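Local atomic coordinates of protein DltD (Streptococcus thermophilus LMG 18311, PDB entry 7DXM), a protein that probably acts late in the D-alanylation of lipoteichoic acid, as an O-acyltransfer protein encoded by the dlt operon. Residues N236-D241 against S297-Y302; R50-H55 against F341-I346. All coordinates share one frame; numbering follows the deposited sequence.

Contact 1 packs the loop 236-241 on the helix 297-303 near the surface. Contact 2 is buried and joins two loops that each follow a strand of the parallel sheet: 50-55 comes after strand 39-43, while the loop 341-346 comes after strand 329-331. Contact 1 is mainly aromatic, and its one crossing hydrogen bond is weak. Contact 2 is mainly polar and charged, and it holds Asp344 of a probable Ser-His-Asp triad. The two contacts touch. Asp241 N probably bonds to Gln343 O, 3.0 Å away. Thr345 packs on both Ile240 and Trp299. The loop 236-241 therefore meets both helix 297-303 and the loop that carries Asp344.

Contact 1 (N236-D241 against S297-Y302); sequences NDFGID and SKWMAY
Phe238 fills the centre of this contact and meets Trp299, Tyr302 and Lys298 of the helix. The three aromatic rings form a cluster of two edge-to-face pairs. Trp299 turns the edge of its six-membered ring toward one Phe238 face. Its CE3 lies 3.4 Å above the plane of the Phe238 ring, displaced toward the rim. The planes are 75° apart. Trp299 CG lies anti to the backbone N (chi1 -169°), and from there the ring reaches back to Phe238. Phe238 in turn points its own edge at Tyr302 in an offset edge-to-face pair, with Phe238 CZ 3.4 Å from Tyr302 CG. Lys298 O also lies near the plane at the Phe238 edge, 3.5 Å from Phe238 CE1. Ile240 adds its CD1 beside Trp299 CE3, at 3.9 Å. The extended Lys298 chain runs out to Asp237, where Lys298 NZ makes a weak hydrogen bond to Asp237 O of 3.3 Å.

Asn236 shapes the loop behind these groups. Its OD1 accepts from two backbone groups, Phe238 N and Ile240 N. The first bond makes an Asx turn. The second arrives in the carbonyl plane, on a lone pair. Asn236 ND2 returns a nearly straight bond (171°) to Ile240 O, 3.0 Å away. Asn296, just before the helix, donates from ND2 to Phe238 O. Asp241 then N-caps helix 242-249 with weak bonds.

Trp299 and Ile240 are buried, while Lys298 and Tyr302 are exposed. The three bonds of Asn236 set the shape of the loop. Across the contact the one polar bond is weak, and aromatic packing does most of the holding.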
loop_
_atom_site.group_PDB
_atom_site.type_symbol
_atom_site.label_atom_id
_atom_site.label_comp_id
_atom_site.label_asym_id
_atom_site.label_seq_id
_atom_site.Cartn_x
_atom_site.Cartn_y
_atom_site.Cartn_z
ATOM N N ASN A 236 17.667 22.285 6.774
ATOM C CA ASN A 236 16.412 22.939 7.126
ATOM C C ASN A 236 16.137 22.690 8.603
ATOM O O ASN A 236 16.964 22.109 9.322
ATOM C CB ASN A 236 15.262 22.437 6.254
ATOM C CG ASN A 236 15.102 20.939 6.327
ATOM O OD1 ASN A 236 14.223 20.425 7.028
ATOM N ND2 ASN A 236 15.967 20.220 5.610
ATOM N N ASP A 237 14.957 23.139 9.040
ATOM C CA ASP A 237 14.494 23.046 10.412
ATOM C C ASP A 237 13.318 22.100 10.550
ATOM O O ASP A 237 12.761 21.971 11.647
ATOM C CB ASP A 237 14.100 24.438 10.934
ATOM C CG ASP A 237 15.302 25.366 11.104
ATOM O OD1 ASP A 237 16.429 24.853 11.286
ATOM O OD2 ASP A 237 15.123 26.607 11.050
ATOM N N PHE A 238 12.905 21.455 9.467
ATOM C CA PHE A 238 11.774 20.541 9.512
ATOM C C PHE A 238 12.201 19.107 9.790
ATOM O O PHE A 238 11.338 18.238 9.972
ATOM C CB PHE A 238 10.999 20.605 8.193
ATOM C CG PHE A 238 10.143 21.838 8.031
ATOM C CD1 PHE A 238 8.864 21.901 8.606
ATOM C CD2 PHE A 238 10.594 22.921 7.276
ATOM C CE1 PHE A 238 8.061 23.032 8.437
ATOM C CE2 PHE A 238 9.800 24.050 7.110
ATOM C CZ PHE A 238 8.535 24.108 7.685
ATOM N N GLY A 239 13.512 18.859 9.847
ATOM C CA GLY A 239 14.060 17.521 9.893
ATOM C C GLY A 239 13.620 16.736 8.680
ATOM O O GLY A 239 13.180 15.591 8.802
ATOM N N ILE A 240 13.712 17.355 7.503
ATOM C CA ILE A 240 13.349 16.728 6.239
ATOM C C ILE A 240 14.623 16.408 5.485
ATOM O O ILE A 240 15.565 17.207 5.478
ATOM C CB ILE A 240 12.420 17.626 5.409
ATOM C CG1 ILE A 240 11.071 17.713 6.103
ATOM C CG2 ILE A 240 12.235 17.042 4.047
ATOM C CD1 ILE A 240 10.107 18.596 5.428
ATOM N N ASP A 241 14.662 15.220 4.883
ATOM C CA ASP A 241 15.857 14.764 4.181
ATOM C C ASP A 241 16.345 15.818 3.193
ATOM O O ASP A 241 15.551 16.482 2.516
ATOM C CB ASP A 241 15.588 13.441 3.459
ATOM C CG ASP A 241 16.775 12.980 2.659
ATOM O OD1 ASP A 241 16.996 13.552 1.567
ATOM O OD2 ASP A 241 17.498 12.058 3.122
ATOM N N SER A 297 4.901 16.841 12.214
ATOM C CA SER A 297 3.960 17.790 12.798
ATOM C C SER A 297 4.461 19.230 12.684
ATOM O O SER A 297 3.640 20.150 12.586
ATOM C CB SER A 297 3.666 17.384 14.239
ATOM O OG SER A 297 4.825 16.811 14.809
ATOM N N LYS A 298 5.786 19.443 12.682
ATOM C CA LYS A 298 6.349 20.736 12.295
ATOM C C LYS A 298 5.874 21.164 10.902
ATOM O O LYS A 298 5.495 22.327 10.667
ATOM C CB LYS A 298 7.871 20.654 12.300
ATOM C CG LYS A 298 8.515 20.555 13.654
ATOM C CD LYS A 298 10.039 20.647 13.465
ATOM C CE LYS A 298 10.842 20.268 14.710
ATOM N NZ LYS A 298 12.304 20.162 14.381
ATOM N N TRP A 299 5.921 20.225 9.953
ATOM C CA TRP A 299 5.371 20.458 8.622
ATOM C C TRP A 299 3.874 20.767 8.690
ATOM O O TRP A 299 3.406 21.740 8.098
ATOM C CB TRP A 299 5.653 19.233 7.747
ATOM C CG TRP A 299 5.381 19.455 6.311
ATOM C CD1 TRP A 299 4.403 18.871 5.549
ATOM C CD2 TRP A 299 6.091 20.338 5.444
ATOM N NE1 TRP A 299 4.464 19.349 4.259
ATOM C CE2 TRP A 299 5.495 20.246 4.172
ATOM C CE3 TRP A 299 7.178 21.197 5.618
ATOM C CZ2 TRP A 299 5.946 20.980 3.094
ATOM C CZ3 TRP A 299 7.624 21.925 4.534
ATOM C CH2 TRP A 299 7.011 21.814 3.294
ATOM N N MET A 300 3.107 19.948 9.414
ATOM C CA MET A 300 1.671 20.196 9.544
ATOM C C MET A 300 1.384 21.583 10.090
ATOM O O MET A 300 0.359 22.192 9.756
ATOM C CB MET A 300 1.038 19.175 10.479
ATOM C CG MET A 300 1.285 17.743 10.163
ATOM S SD MET A 300 -0.114 16.886 10.883
ATOM C CE MET A 300 -0.360 17.850 12.381
ATOM N N ALA A 301 2.244 22.055 10.987
ATOM C CA ALA A 301 2.149 23.414 11.480
ATOM C C ALA A 301 2.356 24.404 10.344
ATOM O O ALA A 301 1.545 25.318 10.151
ATOM C CB ALA A 301 3.177 23.628 12.591
ATOM N N TYR A 302 3.422 24.213 9.551
ATOM C CA TYR A 302 3.755 25.216 8.530
ATOM C C TYR A 302 2.739 25.243 7.398
ATOM O O TYR A 302 2.534 26.288 6.777
ATOM C CB TYR A 302 5.159 24.995 7.948
ATOM C CG TYR A 302 5.948 26.286 7.842
ATOM C CD1 TYR A 302 6.193 27.046 9.010
ATOM C CD2 TYR A 302 6.477 26.744 6.618
ATOM C CE1 TYR A 302 6.922 28.253 8.987
ATOM C CE2 TYR A 302 7.254 27.949 6.562
ATOM C CZ TYR A 302 7.451 28.725 7.762
ATOM O OH TYR A 302 8.173 29.939 7.770
#

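Contact 2 (R50-H55 against F341-I346); sequences RFDALH and FMQDTI
Asp52 reaches Gln343 with one carboxylate oxygen and holds its own turn with the other. Asp52 OD1 accepts from Leu54 N at 2.7 Å, which makes an Asx turn, and more weakly from His55 N. With Asp52 CG between the backbone N and the carbonyl carbon (chi1 63°), the carboxylate can fold back over its own turn. A type I beta turn from Asp52 to His55 coincides with this grip. The fold is consistent with the SGNH hydrolase clan. There, loops at the ends of a parallel sheet carry the active site. Asp344 and His347 have the Asp-x-x-His spacing known from that clan and probably form a catalytic triad with Ser46.

Asp52 OD2 lies 2.9 Å from the modelled Gln343 OE1. The Gln343 amide is probably turned over in the model; turned back, this pair may be a hydrogen bond. The same Asp52 oxygen accepts from Trp350 N, just before helix 351-365. The Gln343 side chain is extended, with CG anti to the backbone N (chi1 -176°). Its amide carbon CD packs 3.7 Å from Arg50 CB, and the two side chains cross obliquely.

Arg50 also forms a salt bridge with Asp344. The Asp344 carboxylate lies over one face of the guanidinium, and the two planes are 70° apart. Asp344 OD2 is well out of the guanidinium plane, so the attraction is between charges and no N-H points at it. The exact place of this oxygen is doubtful in the model. The weak hydrogen bond between this oxygen and His347 ND1 shares that uncertainty. Arg50 NH1 also makes a salt bridge to O2 of a sulfate ion, probably from the crystallisation liquor.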
loop_
_atom_site.group_PDB
_atom_site.type_symbol
_atom_site.label_atom_id
_atom_site.label_comp_id
_atom_site.label_asym_id
_atom_site.label_seq_id
_atom_site.Cartn_x
_atom_site.Cartn_y
_atom_site.Cartn_z
ATOM N N ARG A 50 11.856 5.031 0.583
ATOM C CA ARG A 50 12.692 5.828 1.481
ATOM C C ARG A 50 13.744 4.915 2.096
ATOM O O ARG A 50 13.738 4.601 3.287
ATOM C CB ARG A 50 11.863 6.536 2.542
ATOM C CG ARG A 50 11.204 7.817 2.050
ATOM C CD ARG A 50 10.083 7.430 1.116
ATOM N NE ARG A 50 9.312 8.544 0.591
ATOM C CZ ARG A 50 9.714 9.355 -0.366
ATOM N NH1 ARG A 50 8.910 10.328 -0.749
ATOM N NH2 ARG A 50 10.915 9.205 -0.911
ATOM N N PHE A 51 14.662 4.472 1.243
ATOM C CA PHE A 51 15.713 3.598 1.721
ATOM C C PHE A 51 16.606 4.372 2.672
ATOM O O PHE A 51 16.894 5.556 2.456
ATOM C CB PHE A 51 16.514 3.022 0.559
ATOM C CG PHE A 51 15.692 2.166 -0.359
ATOM C CD1 PHE A 51 15.383 0.860 -0.016
ATOM C CD2 PHE A 51 15.208 2.674 -1.548
ATOM C CE1 PHE A 51 14.607 0.075 -0.842
ATOM C CE2 PHE A 51 14.432 1.902 -2.383
ATOM C CZ PHE A 51 14.130 0.599 -2.031
ATOM N N ASP A 52 16.945 3.718 3.773
ATOM C CA ASP A 52 17.986 4.127 4.701
ATOM C C ASP A 52 18.353 2.886 5.509
ATOM O O ASP A 52 17.779 1.810 5.324
ATOM C CB ASP A 52 17.540 5.296 5.589
ATOM C CG ASP A 52 16.385 4.943 6.486
ATOM O OD1 ASP A 52 16.414 3.854 7.091
ATOM O OD2 ASP A 52 15.461 5.774 6.628
ATOM N N ALA A 53 19.287 3.043 6.436
ATOM C CA ALA A 53 19.828 1.861 7.083
ATOM C C ALA A 53 18.786 1.090 7.895
ATOM O O ALA A 53 19.004 -0.092 8.158
ATOM C CB ALA A 53 21.022 2.257 7.950
ATOM N N LEU A 54 17.648 1.688 8.245
ATOM C CA LEU A 54 16.633 1.021 9.066
ATOM C C LEU A 54 15.413 0.510 8.286
ATOM O O LEU A 54 14.507 -0.083 8.895
ATOM C CB LEU A 54 16.162 1.971 10.178
ATOM C CG LEU A 54 17.180 2.597 11.143
ATOM C CD1 LEU A 54 18.142 1.574 11.702
ATOM C CD2 LEU A 54 17.947 3.732 10.496
ATOM N N HIS A 55 15.348 0.768 6.979
ATOM C CA HIS A 55 14.300 0.257 6.108
ATOM C C HIS A 55 14.062 -1.240 6.352
ATOM O O HIS A 55 15.021 -1.981 6.612
ATOM C CB HIS A 55 14.742 0.514 4.666
ATOM C CG HIS A 55 13.664 0.367 3.640
ATOM N ND1 HIS A 55 13.245 -0.860 3.169
ATOM C CD2 HIS A 55 12.950 1.299 2.965
ATOM C CE1 HIS A 55 12.302 -0.677 2.263
ATOM N NE2 HIS A 55 12.105 0.623 2.121
ATOM N N PHE A 341 11.062 10.785 13.436
ATOM C CA PHE A 341 10.125 9.737 13.068
ATOM C C PHE A 341 9.919 9.706 11.559
ATOM O O PHE A 341 9.823 8.623 10.964
ATOM C CB PHE A 341 8.801 9.949 13.792
ATOM C CG PHE A 341 8.027 8.682 14.029
ATOM C CD1 PHE A 341 8.280 7.892 15.147
ATOM C CD2 PHE A 341 7.036 8.285 13.146
ATOM C CE1 PHE A 341 7.564 6.738 15.372
ATOM C CE2 PHE A 341 6.315 7.132 13.359
ATOM C CZ PHE A 341 6.576 6.352 14.485
ATOM N N MET A 342 9.860 10.877 10.921
ATOM C CA MET A 342 9.643 10.968 9.486
ATOM C C MET A 342 10.958 11.217 8.771
ATOM O O MET A 342 11.848 11.893 9.302
ATOM C CB MET A 342 8.680 12.097 9.142
ATOM C CG MET A 342 7.468 12.134 9.992
ATOM S SD MET A 342 6.291 10.984 9.309
ATOM C CE MET A 342 6.616 9.563 10.277
ATOM N N GLN A 343 11.068 10.667 7.548
ATOM C CA GLN A 343 12.212 10.953 6.689
ATOM C C GLN A 343 11.958 12.141 5.770
ATOM O O GLN A 343 12.880 12.907 5.476
ATOM C CB GLN A 343 12.580 9.726 5.859
ATOM C CG GLN A 343 13.832 9.975 5.031
ATOM C CD GLN A 343 14.275 8.781 4.221
ATOM O OE1 GLN A 343 14.495 7.703 4.765
ATOM N NE2 GLN A 343 14.412 8.967 2.908
ATOM N N ASP A 344 10.720 12.299 5.312
ATOM C CA ASP A 344 10.299 13.433 4.495
ATOM C C ASP A 344 9.219 14.168 5.261
ATOM O O ASP A 344 9.225 14.212 6.498
ATOM C CB ASP A 344 9.619 13.006 3.190
ATOM C CG ASP A 344 10.402 12.001 2.408
ATOM O OD1 ASP A 344 11.657 12.148 2.219
ATOM O OD2 ASP A 344 9.719 11.045 1.970
ATOM N N THR A 345 8.266 14.706 4.489
ATOM C CA THR A 345 7.084 15.364 5.020
ATOM C C THR A 345 6.052 14.353 5.505
ATOM O O THR A 345 5.578 14.451 6.637
ATOM C CB THR A 345 6.469 16.261 3.948
ATOM O OG1 THR A 345 6.037 15.454 2.848
ATOM C CG2 THR A 345 7.481 17.262 3.440
ATOM N N ILE A 346 5.678 13.385 4.660
ATOM C CA ILE A 346 4.580 12.465 4.978
ATOM C C ILE A 346 4.987 10.996 4.941
ATOM O O ILE A 346 4.122 10.110 4.956
ATOM C CB ILE A 346 3.398 12.676 4.025
ATOM C CG1 ILE A 346 3.829 12.374 2.590
ATOM C CG2 ILE A 346 2.879 14.046 4.156
ATOM C CD1 ILE A 346 2.663 12.077 1.706
#